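Local coordinates for predicted protein (PDB 4MEA) that hydrolyses epoxides as a secreted Cif-type alpha/beta hydrolase of Acinetobacter and probably acts as a virulence factor, at residues A[42-53]-A[113-122]; A[63-71]-A[229-240]. All blocks are in the same frame, centred on the assembly; numbering follows the deposited sequence.

Contact 1: A[42-53]-A[113-122]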
loop_
_atom_site.group_PDB
_atom_site.type_symbol
_atom_site.label_atom_id
_atom_site.label_comp_id
_atom_site.label_asym_id
_atom_site.label_seq_id
_atom_site.Cartn_x
_atom_site.Cartn_y
_atom_site.Cartn_z
ATOM N N ILE A 42 23.049 -20.983 15.058
ATOM C CA ILE A 42 23.105 -20.833 16.504
ATOM C C ILE A 42 21.729 -20.594 17.106
ATOM O O ILE A 42 20.929 -19.814 16.580
ATOM C CB ILE A 42 24.058 -19.698 16.932
ATOM C CG1 ILE A 42 24.280 -19.748 18.448
ATOM C CG2 ILE A 42 23.507 -18.344 16.495
ATOM C CD1 ILE A 42 25.357 -18.822 18.945
ATOM N N GLU A 43 21.464 -21.263 18.224
ATOM C CA GLU A 43 20.172 -21.151 18.884
ATOM C C GLU A 43 20.195 -19.983 19.865
ATOM O O GLU A 43 21.142 -19.827 20.644
ATOM C CB GLU A 43 19.821 -22.456 19.604
ATOM C CG GLU A 43 18.338 -22.620 19.899
ATOM C CD GLU A 43 17.563 -23.174 18.716
ATOM O OE1 GLU A 43 16.342 -22.934 18.640
ATOM O OE2 GLU A 43 18.171 -23.866 17.871
ATOM N N SER A 44 19.160 -19.151 19.800
ATOM C CA SER A 44 19.001 -18.026 20.712
ATOM C C SER A 44 17.527 -17.862 21.039
ATOM O O SER A 44 16.709 -17.600 20.152
ATOM C CB SER A 44 19.529 -16.730 20.097
ATOM O OG SER A 44 19.399 -15.648 21.013
ATOM N N GLU A 45 17.198 -18.020 22.316
ATOM C CA GLU A 45 15.827 -17.891 22.795
ATOM C C GLU A 45 14.901 -18.835 22.035
ATOM O O GLU A 45 13.742 -18.516 21.790
ATOM C CB GLU A 45 15.325 -16.438 22.690
ATOM C CG GLU A 45 16.287 -15.366 23.228
ATOM C CD GLU A 45 16.563 -15.478 24.729
ATOM O OE1 GLU A 45 15.795 -16.161 25.445
ATOM O OE2 GLU A 45 17.556 -14.878 25.194
ATOM N N GLY A 46 15.418 -20.005 21.669
ATOM C CA GLY A 46 14.606 -21.005 21.004
ATOM C C GLY A 46 14.461 -20.780 19.506
ATOM O O GLY A 46 13.706 -21.492 18.845
ATOM N N VAL A 47 15.177 -19.791 18.972
ATOM C CA VAL A 47 15.150 -19.513 17.535
ATOM C C VAL A 47 16.508 -19.861 16.949
ATOM O O VAL A 47 17.539 -19.351 17.409
ATOM C CB VAL A 47 14.823 -18.025 17.226
ATOM C CG1 VAL A 47 14.884 -17.755 15.718
ATOM C CG2 VAL A 47 13.448 -17.641 17.780
ATOM N N LYS A 48 16.517 -20.747 15.953
ATOM C CA LYS A 48 17.759 -21.104 15.281
ATOM C C LYS A 48 18.128 -20.063 14.220
ATOM O O LYS A 48 17.455 -19.937 13.184
ATOM C CB LYS A 48 17.682 -22.501 14.659
ATOM C CG LYS A 48 19.054 -23.020 14.212
ATOM C CD LYS A 48 18.990 -24.451 13.712
ATOM C CE LYS A 48 18.737 -25.425 14.855
ATOM N NZ LYS A 48 18.829 -26.836 14.382
ATOM N N LEU A 49 19.189 -19.313 14.489
ATOM C CA LEU A 49 19.652 -18.295 13.548
ATOM C C LEU A 49 20.757 -18.833 12.644
ATOM O O LEU A 49 21.649 -19.568 13.090
ATOM C CB LEU A 49 20.168 -17.061 14.296
ATOM C CG LEU A 49 19.232 -16.326 15.257
ATOM C CD1 LEU A 49 20.026 -15.290 16.026
ATOM C CD2 LEU A 49 18.066 -15.670 14.527
ATOM N N HIS A 50 20.684 -18.476 11.367
ATOM C CA HIS A 50 21.783 -18.734 10.444
ATOM C C HIS A 50 22.677 -17.499 10.379
ATOM O O HIS A 50 22.196 -16.363 10.391
ATOM C CB HIS A 50 21.253 -19.089 9.050
ATOM C CG HIS A 50 22.315 -19.152 7.993
ATOM N ND1 HIS A 50 22.383 -18.252 6.950
ATOM C CD2 HIS A 50 23.348 -20.012 7.815
ATOM C CE1 HIS A 50 23.410 -18.554 6.176
ATOM N NE2 HIS A 50 24.015 -19.617 6.680
ATOM N N TYR A 51 23.982 -17.713 10.325
ATOM C CA TYR A 51 24.888 -16.602 10.105
ATOM C C TYR A 51 26.091 -17.065 9.309
ATOM O O TYR A 51 26.324 -18.266 9.153
ATOM C CB TYR A 51 25.318 -15.970 11.430
ATOM C CG TYR A 51 26.166 -16.856 12.334
ATOM C CD1 TYR A 51 27.552 -16.710 12.381
ATOM C CD2 TYR A 51 25.582 -17.817 13.151
ATOM C CE1 TYR A 51 28.340 -17.510 13.215
ATOM C CE2 TYR A 51 26.360 -18.630 13.984
ATOM C CZ TYR A 51 27.735 -18.460 14.013
ATOM O OH TYR A 51 28.511 -19.248 14.830
ATOM N N VAL A 52 26.842 -16.096 8.812
ATOM C CA VAL A 52 28.062 -16.335 8.068
ATOM C C VAL A 52 29.130 -15.457 8.695
ATOM O O VAL A 52 28.879 -14.291 9.005
ATOM C CB VAL A 52 27.870 -15.961 6.577
ATOM C CG1 VAL A 52 29.184 -16.043 5.815
ATOM C CG2 VAL A 52 26.810 -16.861 5.949
ATOM N N GLU A 53 30.317 -16.014 8.906
ATOM C CA GLU A 53 31.393 -15.247 9.514
ATOM C C GLU A 53 32.722 -15.473 8.808
ATOM O O GLU A 53 32.914 -16.462 8.103
ATOM C CB GLU A 53 31.525 -15.581 11.004
ATOM C CG GLU A 53 32.072 -16.967 11.268
ATOM C CD GLU A 53 32.100 -17.325 12.746
ATOM O OE1 GLU A 53 32.234 -18.526 13.051
ATOM O OE2 GLU A 53 31.988 -16.416 13.598
ATOM N N LYS A 113 16.361 -8.872 21.457
ATOM C CA LYS A 113 16.708 -9.837 22.498
ATOM C C LYS A 113 17.285 -11.117 21.888
ATOM O O LYS A 113 18.280 -11.658 22.371
ATOM C CB LYS A 113 15.498 -10.179 23.374
ATOM C CG LYS A 113 15.882 -10.979 24.629
ATOM C CD LYS A 113 14.678 -11.454 25.431
ATOM C CE LYS A 113 14.329 -12.905 25.098
ATOM N NZ LYS A 113 13.253 -13.468 25.973
ATOM N N ILE A 114 16.651 -11.603 20.826
ATOM C CA ILE A 114 17.122 -12.805 20.150
ATOM C C ILE A 114 18.503 -12.582 19.537
ATOM O O ILE A 114 19.398 -13.417 19.672
ATOM C CB ILE A 114 16.119 -13.269 19.067
ATOM C CG1 ILE A 114 14.833 -13.792 19.724
ATOM C CG2 ILE A 114 16.763 -14.329 18.156
ATOM C CD1 ILE A 114 13.605 -13.729 18.827
ATOM N N LEU A 115 18.683 -11.438 18.882
ATOM C CA LEU A 115 19.950 -11.124 18.236
ATOM C C LEU A 115 21.113 -10.928 19.211
ATOM O O LEU A 115 22.192 -11.468 18.997
ATOM C CB LEU A 115 19.801 -9.888 17.343
ATOM C CG LEU A 115 19.113 -10.154 16.002
ATOM C CD1 LEU A 115 18.704 -8.841 15.323
ATOM C CD2 LEU A 115 20.015 -10.990 15.095
ATOM N N ILE A 116 20.905 -10.154 20.271
ATOM C CA ILE A 116 22.006 -9.834 21.182
ATOM C C ILE A 116 22.599 -11.100 21.811
ATOM O O ILE A 116 23.813 -11.214 21.970
ATOM C CB ILE A 116 21.588 -8.812 22.272
ATOM C CG1 ILE A 116 22.817 -8.303 23.036
ATOM C CG2 ILE A 116 20.557 -9.415 23.227
ATOM C CD1 ILE A 116 23.866 -7.670 22.151
ATOM N N GLY A 117 21.740 -12.061 22.132
ATOM C CA GLY A 117 22.189 -13.309 22.717
ATOM C C GLY A 117 23.155 -14.049 21.811
ATOM O O GLY A 117 24.168 -14.581 22.269
ATOM N N ALA A 118 22.844 -14.080 20.520
ATOM C CA ALA A 118 23.670 -14.799 19.556
ATOM C C ALA A 118 24.957 -14.035 19.306
ATOM O O ALA A 118 26.040 -14.618 19.254
ATOM C CB ALA A 118 22.905 -15.002 18.245
ATOM N N ILE A 119 24.829 -12.722 19.158
ATOM C CA ILE A 119 25.979 -11.864 18.917
ATOM C C ILE A 119 27.023 -11.998 20.029
ATOM O O ILE A 119 28.222 -12.087 19.758
ATOM C CB ILE A 119 25.551 -10.395 18.744
ATOM C CG1 ILE A 119 24.787 -10.232 17.423
ATOM C CG2 ILE A 119 26.757 -9.485 18.767
ATOM C CD1 ILE A 119 24.080 -8.892 17.281
ATOM N N LYS A 120 26.566 -12.040 21.278
ATOM C CA LYS A 120 27.493 -12.147 22.393
ATOM C C LYS A 120 28.305 -13.437 22.261
ATOM O O LYS A 120 29.497 -13.464 22.566
ATOM C CB LYS A 120 26.747 -12.089 23.732
ATOM C CG LYS A 120 26.239 -10.687 24.111
ATOM C CD LYS A 120 27.390 -9.758 24.481
ATOM C CE LYS A 120 26.902 -8.436 25.072
ATOM N NZ LYS A 120 25.991 -8.639 26.233
ATOM N N LYS A 121 27.659 -14.495 21.780
ATOM C CA LYS A 121 28.321 -15.798 21.647
ATOM C C LYS A 121 29.222 -15.881 20.417
ATOM O O LYS A 121 30.315 -16.454 20.478
ATOM C CB LYS A 121 27.291 -16.937 21.653
ATOM C CG LYS A 121 26.653 -17.153 23.019
ATOM C CD LYS A 121 25.203 -17.605 22.923
ATOM C CE LYS A 121 25.072 -19.117 22.886
ATOM N NZ LYS A 121 23.637 -19.532 22.901
ATOM N N ILE A 122 28.782 -15.306 19.303
ATOM C CA ILE A 122 29.558 -15.393 18.067
ATOM C C ILE A 122 30.693 -14.376 18.052
ATOM O O ILE A 122 31.808 -14.681 17.628
ATOM C CB ILE A 122 28.685 -15.140 16.827
ATOM C CG1 ILE A 122 27.538 -16.141 16.756
ATOM C CG2 ILE A 122 29.525 -15.203 15.561
ATOM C CD1 ILE A 122 26.420 -15.686 15.818
HETATM O O HOH W 1 33.026 -16.605 16.116
#

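Contact 2: A[63-71]-A[229-240]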
loop_
_atom_site.group_PDB
_atom_site.type_symbol
_atom_site.label_atom_id
_atom_site.label_comp_id
_atom_site.label_asym_id
_atom_site.label_seq_id
_atom_site.Cartn_x
_atom_site.Cartn_y
_atom_site.Cartn_z
ATOM N N PHE A 63 26.751 -7.438 10.845
ATOM C CA PHE A 63 25.929 -6.864 9.768
ATOM C C PHE A 63 24.548 -7.498 9.769
ATOM O O PHE A 63 24.427 -8.723 9.734
ATOM C CB PHE A 63 26.539 -7.126 8.388
ATOM C CG PHE A 63 27.920 -6.558 8.191
ATOM C CD1 PHE A 63 28.092 -5.276 7.688
ATOM C CD2 PHE A 63 29.044 -7.328 8.455
ATOM C CE1 PHE A 63 29.372 -4.758 7.482
ATOM C CE2 PHE A 63 30.326 -6.817 8.252
ATOM C CZ PHE A 63 30.488 -5.533 7.769
ATOM N N ILE A 64 23.515 -6.662 9.763
ATOM C CA ILE A 64 22.132 -7.126 9.814
ATOM C C ILE A 64 21.317 -6.625 8.610
ATOM O O ILE A 64 21.055 -5.420 8.474
ATOM C CB ILE A 64 21.442 -6.661 11.107
ATOM C CG1 ILE A 64 22.261 -7.074 12.342
ATOM C CG2 ILE A 64 20.022 -7.217 11.176
ATOM C CD1 ILE A 64 22.311 -8.608 12.577
ATOM N N HIS A 65 20.904 -7.558 7.754
ATOM C CA HIS A 65 20.142 -7.246 6.543
ATOM C C HIS A 65 18.687 -6.889 6.843
ATOM O O HIS A 65 18.249 -6.916 7.996
ATOM C CB HIS A 65 20.155 -8.471 5.617
ATOM C CG HIS A 65 19.260 -9.579 6.082
ATOM N ND1 HIS A 65 17.930 -9.661 5.726
ATOM C CD2 HIS A 65 19.495 -10.629 6.907
ATOM C CE1 HIS A 65 17.387 -10.722 6.299
ATOM N NE2 HIS A 65 18.316 -11.328 7.019
ATOM N N GLY A 66 17.935 -6.581 5.790
ATOM C CA GLY A 66 16.506 -6.336 5.906
ATOM C C GLY A 66 15.692 -7.043 4.834
ATOM O O GLY A 66 16.123 -8.065 4.288
ATOM N N PHE A 67 14.517 -6.485 4.523
ATOM C CA PHE A 67 13.559 -7.100 3.606
ATOM C C PHE A 67 14.083 -7.141 2.177
ATOM O O PHE A 67 14.648 -6.160 1.690
ATOM C CB PHE A 67 12.244 -6.319 3.646
ATOM C CG PHE A 67 11.174 -6.879 2.758
ATOM C CD1 PHE A 67 10.473 -8.017 3.128
ATOM C CD2 PHE A 67 10.828 -6.238 1.579
ATOM C CE1 PHE A 67 9.463 -8.529 2.325
ATOM C CE2 PHE A 67 9.816 -6.746 0.765
ATOM C CZ PHE A 67 9.133 -7.892 1.147
ATOM N N GLY A 68 13.884 -8.274 1.510
ATOM C CA GLY A 68 14.406 -8.470 0.166
ATOM C C GLY A 68 15.844 -8.958 0.148
ATOM O O GLY A 68 16.400 -9.245 -0.922
ATOM N N SER A 69 16.447 -9.065 1.330
ATOM C CA SER A 69 17.843 -9.471 1.453
ATOM C C SER A 69 18.020 -10.633 2.432
ATOM O O SER A 69 17.068 -11.076 3.067
ATOM C CB SER A 69 18.701 -8.289 1.923
ATOM O OG SER A 69 18.534 -7.148 1.091
ATOM N N THR A 70 19.253 -11.124 2.527
ATOM C CA THR A 70 19.671 -12.031 3.593
ATOM C C THR A 70 21.082 -11.594 3.969
ATOM O O THR A 70 21.531 -10.542 3.520
ATOM C CB THR A 70 19.691 -13.515 3.139
ATOM O OG1 THR A 70 20.685 -13.693 2.125
ATOM C CG2 THR A 70 18.334 -13.940 2.601
ATOM N N TRP A 71 21.779 -12.387 4.783
ATOM C CA TRP A 71 23.188 -12.140 5.093
ATOM C C TRP A 71 23.958 -11.811 3.804
ATOM O O TRP A 71 24.886 -11.001 3.809
ATOM C CB TRP A 71 23.820 -13.393 5.746
ATOM C CG TRP A 71 24.113 -14.421 4.714
ATOM C CD1 TRP A 71 23.276 -15.401 4.273
ATOM C CD2 TRP A 71 25.310 -14.528 3.929
ATOM N NE1 TRP A 71 23.881 -16.119 3.266
ATOM C CE2 TRP A 71 25.128 -15.599 3.036
ATOM C CE3 TRP A 71 26.512 -13.815 3.892
ATOM C CZ2 TRP A 71 26.106 -15.980 2.117
ATOM C CZ3 TRP A 71 27.488 -14.202 2.981
ATOM C CH2 TRP A 71 27.275 -15.265 2.108
ATOM N N PRO A 229 14.932 -16.738 -1.515
ATOM C CA PRO A 229 14.795 -16.803 -0.051
ATOM C C PRO A 229 13.429 -16.333 0.451
ATOM O O PRO A 229 13.093 -16.560 1.617
ATOM C CB PRO A 229 15.898 -15.858 0.450
ATOM C CG PRO A 229 16.889 -15.802 -0.671
ATOM C CD PRO A 229 16.035 -15.847 -1.915
ATOM N N TYR A 230 12.652 -15.707 -0.431
ATOM C CA TYR A 230 11.338 -15.155 -0.076
ATOM C C TYR A 230 10.236 -15.800 -0.923
ATOM O O TYR A 230 9.228 -15.167 -1.240
ATOM C CB TYR A 230 11.327 -13.632 -0.292
ATOM C CG TYR A 230 12.155 -12.883 0.721
ATOM C CD1 TYR A 230 11.584 -12.413 1.906
ATOM C CD2 TYR A 230 13.515 -12.658 0.509
ATOM C CE1 TYR A 230 12.344 -11.740 2.854
ATOM C CE2 TYR A 230 14.284 -11.985 1.449
ATOM C CZ TYR A 230 13.700 -11.529 2.613
ATOM O OH TYR A 230 14.463 -10.861 3.544
ATOM N N SER A 231 10.429 -17.064 -1.288
ATOM C CA SER A 231 9.568 -17.686 -2.283
ATOM C C SER A 231 8.520 -18.627 -1.697
ATOM O O SER A 231 7.784 -19.263 -2.451
ATOM C CB SER A 231 10.408 -18.419 -3.332
ATOM O OG SER A 231 11.175 -19.465 -2.739
ATOM N N THR A 232 8.450 -18.720 -0.371
ATOM C CA THR A 232 7.464 -19.576 0.285
ATOM C C THR A 232 6.631 -18.806 1.308
ATOM O O THR A 232 7.084 -17.788 1.842
ATOM C CB THR A 232 8.143 -20.789 0.969
ATOM O OG1 THR A 232 9.204 -20.327 1.807
ATOM C CG2 THR A 232 8.737 -21.731 -0.079
ATOM N N ARG A 233 5.415 -19.290 1.578
ATOM C CA ARG A 233 4.534 -18.640 2.553
ATOM C C ARG A 233 5.193 -18.469 3.922
ATOM O O ARG A 233 4.994 -17.449 4.593
ATOM C CB ARG A 233 3.220 -19.415 2.737
ATOM C CG ARG A 233 2.420 -19.697 1.476
ATOM C CD ARG A 233 1.131 -18.890 1.377
ATOM N NE ARG A 233 0.401 -18.688 2.635
ATOM C CZ ARG A 233 -0.778 -19.238 2.936
ATOM N NH1 ARG A 233 -1.376 -20.065 2.092
ATOM N NH2 ARG A 233 -1.368 -18.959 4.091
ATOM N N ASP A 234 5.951 -19.471 4.364
ATOM C CA ASP A 234 6.533 -19.379 5.706
ATOM C C ASP A 234 7.535 -18.231 5.793
ATOM O O ASP A 234 7.566 -17.509 6.786
ATOM C CB ASP A 234 7.168 -20.700 6.160
ATOM C CG ASP A 234 8.419 -21.050 5.372
ATOM O OD1 ASP A 234 8.368 -20.986 4.125
ATOM O OD2 ASP A 234 9.453 -21.387 5.997
ATOM N N LYS A 235 8.342 -18.054 4.752
ATOM C CA LYS A 235 9.313 -16.962 4.740
ATOM C C LYS A 235 8.615 -15.599 4.605
ATOM O O LYS A 235 9.005 -14.624 5.241
ATOM C CB LYS A 235 10.342 -17.174 3.629
ATOM C CG LYS A 235 11.278 -18.363 3.883
ATOM C CD LYS A 235 12.222 -18.068 5.061
ATOM C CE LYS A 235 12.767 -19.362 5.691
ATOM N NZ LYS A 235 13.663 -19.074 6.854
ATOM N N LEU A 236 7.583 -15.534 3.775
ATOM C CA LEU A 236 6.811 -14.303 3.624
ATOM C C LEU A 236 6.049 -13.979 4.897
ATOM O O LEU A 236 5.993 -12.824 5.313
ATOM C CB LEU A 236 5.849 -14.413 2.441
ATOM C CG LEU A 236 6.558 -14.449 1.088
ATOM C CD1 LEU A 236 5.599 -14.881 -0.005
ATOM C CD2 LEU A 236 7.183 -13.076 0.769
ATOM N N LYS A 237 5.471 -14.995 5.529
ATOM C CA LYS A 237 4.771 -14.760 6.795
ATOM C C LYS A 237 5.699 -14.099 7.829
ATOM O O LYS A 237 5.326 -13.121 8.480
ATOM C CB LYS A 237 4.191 -16.059 7.356
ATOM C CG LYS A 237 3.290 -15.854 8.575
ATOM C CD LYS A 237 2.787 -17.186 9.120
ATOM C CE LYS A 237 1.770 -16.966 10.237
ATOM N NZ LYS A 237 1.022 -18.211 10.570
ATOM N N ALA A 238 6.908 -14.638 7.972
ATOM C CA ALA A 238 7.907 -14.062 8.869
ATOM C C ALA A 238 8.259 -12.621 8.476
ATOM O O ALA A 238 8.253 -11.718 9.314
ATOM C CB ALA A 238 9.150 -14.917 8.869
ATOM N N ALA A 239 8.582 -12.411 7.204
ATOM C CA ALA A 239 8.892 -11.067 6.731
ATOM C C ALA A 239 7.794 -10.082 7.125
ATOM O O ALA A 239 8.065 -8.984 7.624
ATOM C CB ALA A 239 9.084 -11.068 5.216
ATOM N N PHE A 240 6.546 -10.461 6.898
ATOM C CA PHE A 240 5.468 -9.511 7.131
ATOM C C PHE A 240 5.105 -9.429 8.621
ATOM O O PHE A 240 4.420 -8.498 9.057
ATOM C CB PHE A 240 4.277 -9.779 6.192
ATOM C CG PHE A 240 4.654 -9.748 4.714
ATOM C CD1 PHE A 240 5.527 -8.783 4.229
ATOM C CD2 PHE A 240 4.167 -10.700 3.830
ATOM C CE1 PHE A 240 5.885 -8.758 2.877
ATOM C CE2 PHE A 240 4.523 -10.681 2.485
ATOM C CZ PHE A 240 5.381 -9.704 2.009
#

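Contact 1: A[42-53]-A[113-122]
The hydroxyl of Ser44 reaches the helix backbone, its OG donating to the carbonyl O of Ile114 at 2.6 Å in the carbonyl plane, on a lone pair. Chi1 near -178° swings OG away from its own backbone N and onto the Ile114 carbonyl, which it meets at a C=O...donor angle of 130°. The CA of Gly117 lies 4.0 Å from Ser44 OG. One turn on from Ile114, Ala118 offers only a methyl, and Leu49 CD1 rests 3.6 Å from its CB while CG2 of Ile42 touches the same methyl. Ile114 spreads its branches over the hairpin: CG2 meets Leu49, CD1 meets Val47 and CG1 meets the CB of Glu45. At the far end of strand 47-54, Ile122 CD1 sits 3.3 Å from the Tyr51 ring centroid, only 7° off the ring normal, a CH-pi contact centred on the face. Ile122 CG2 meets Glu53 OE2, and a water links that oxygen to the carbonyl O of Ile122; Lys40 and Lys86 form salt bridges with the same carboxylate. At the exposed turn Glu45 OE1 makes a long salt bridge to Lys113 NZ, 3.7 Å. Strands 37-44 and 47-54, joined by a type I' turn from Ser44 to Val47, form a beta hairpin at one margin of the central sheet, covered here by helix 108-123 as in the layered alpha/beta hydrolase fold.

Contact 2: A[63-71]-A[229-240]
Tyr230 pushes its hydroxyl into the loop that follows strand 61-64, a loop carrying the His-Gly-Phe-Gly sequence, the counterpart of the HGXP motif of epoxide hydrolases, which in relatives contributes to the oxyanion hole. Tyr230 OH donates to Ser69 O at 2.7 Å, in the plane of that carbonyl, with the oxygen at the edge of the tyrosine ring. Beside this phenol, Phe67 completes an aromatic cluster with Tyr230 and Phe240; its ring stands obliquely to both, the planes at 66° and 41° respectively. CG of Phe67 is anti to the backbone N (chi1 -179°), which brings the end of the ring up to helix 233-244, where the methyl of Ala239 meets its edge in plane and Phe240 CE1 approaches its CE1 to 3.6 Å. Pro229 packs on the CG2 branch of Thr70.

Behind this layer, a type II turn from Gly66 to Ser69 shapes the loop, and Asp134 accepts a hydrogen bond from Phe67 N. His65, just before the turn, has NE2 hydrogen-bonded to Leu92 N and CA of Thr70 over one ring face. Gly66 O is gripped from opposite faces of its plane by Ser69 N and His65 ND1; His65 ND1 donates to Gly66 O at 2.8 Å, with that oxygen almost in the imidazole plane.

In the fold
From the N terminus the chain first builds the 42-53 hairpin, then passes through strand 61-64 and the 63-71 loop. It next reaches helix 108-123, where contact 1 closes a loop of 59 intervening residues. Contact 2 closes much later, when the chain comes back at 229-240 after 157 residues rich in helix. The two closures therefore cross instead of nesting, and their centres lie about 17 Å apart. Contact 1 ties the margin of the main sheet to a covering helix, whereas contact 2 joins a strand-end loop to helix 233-244. They meet directly where Val52 and His50 pack against Trp71 and Leu115 touches Ile64.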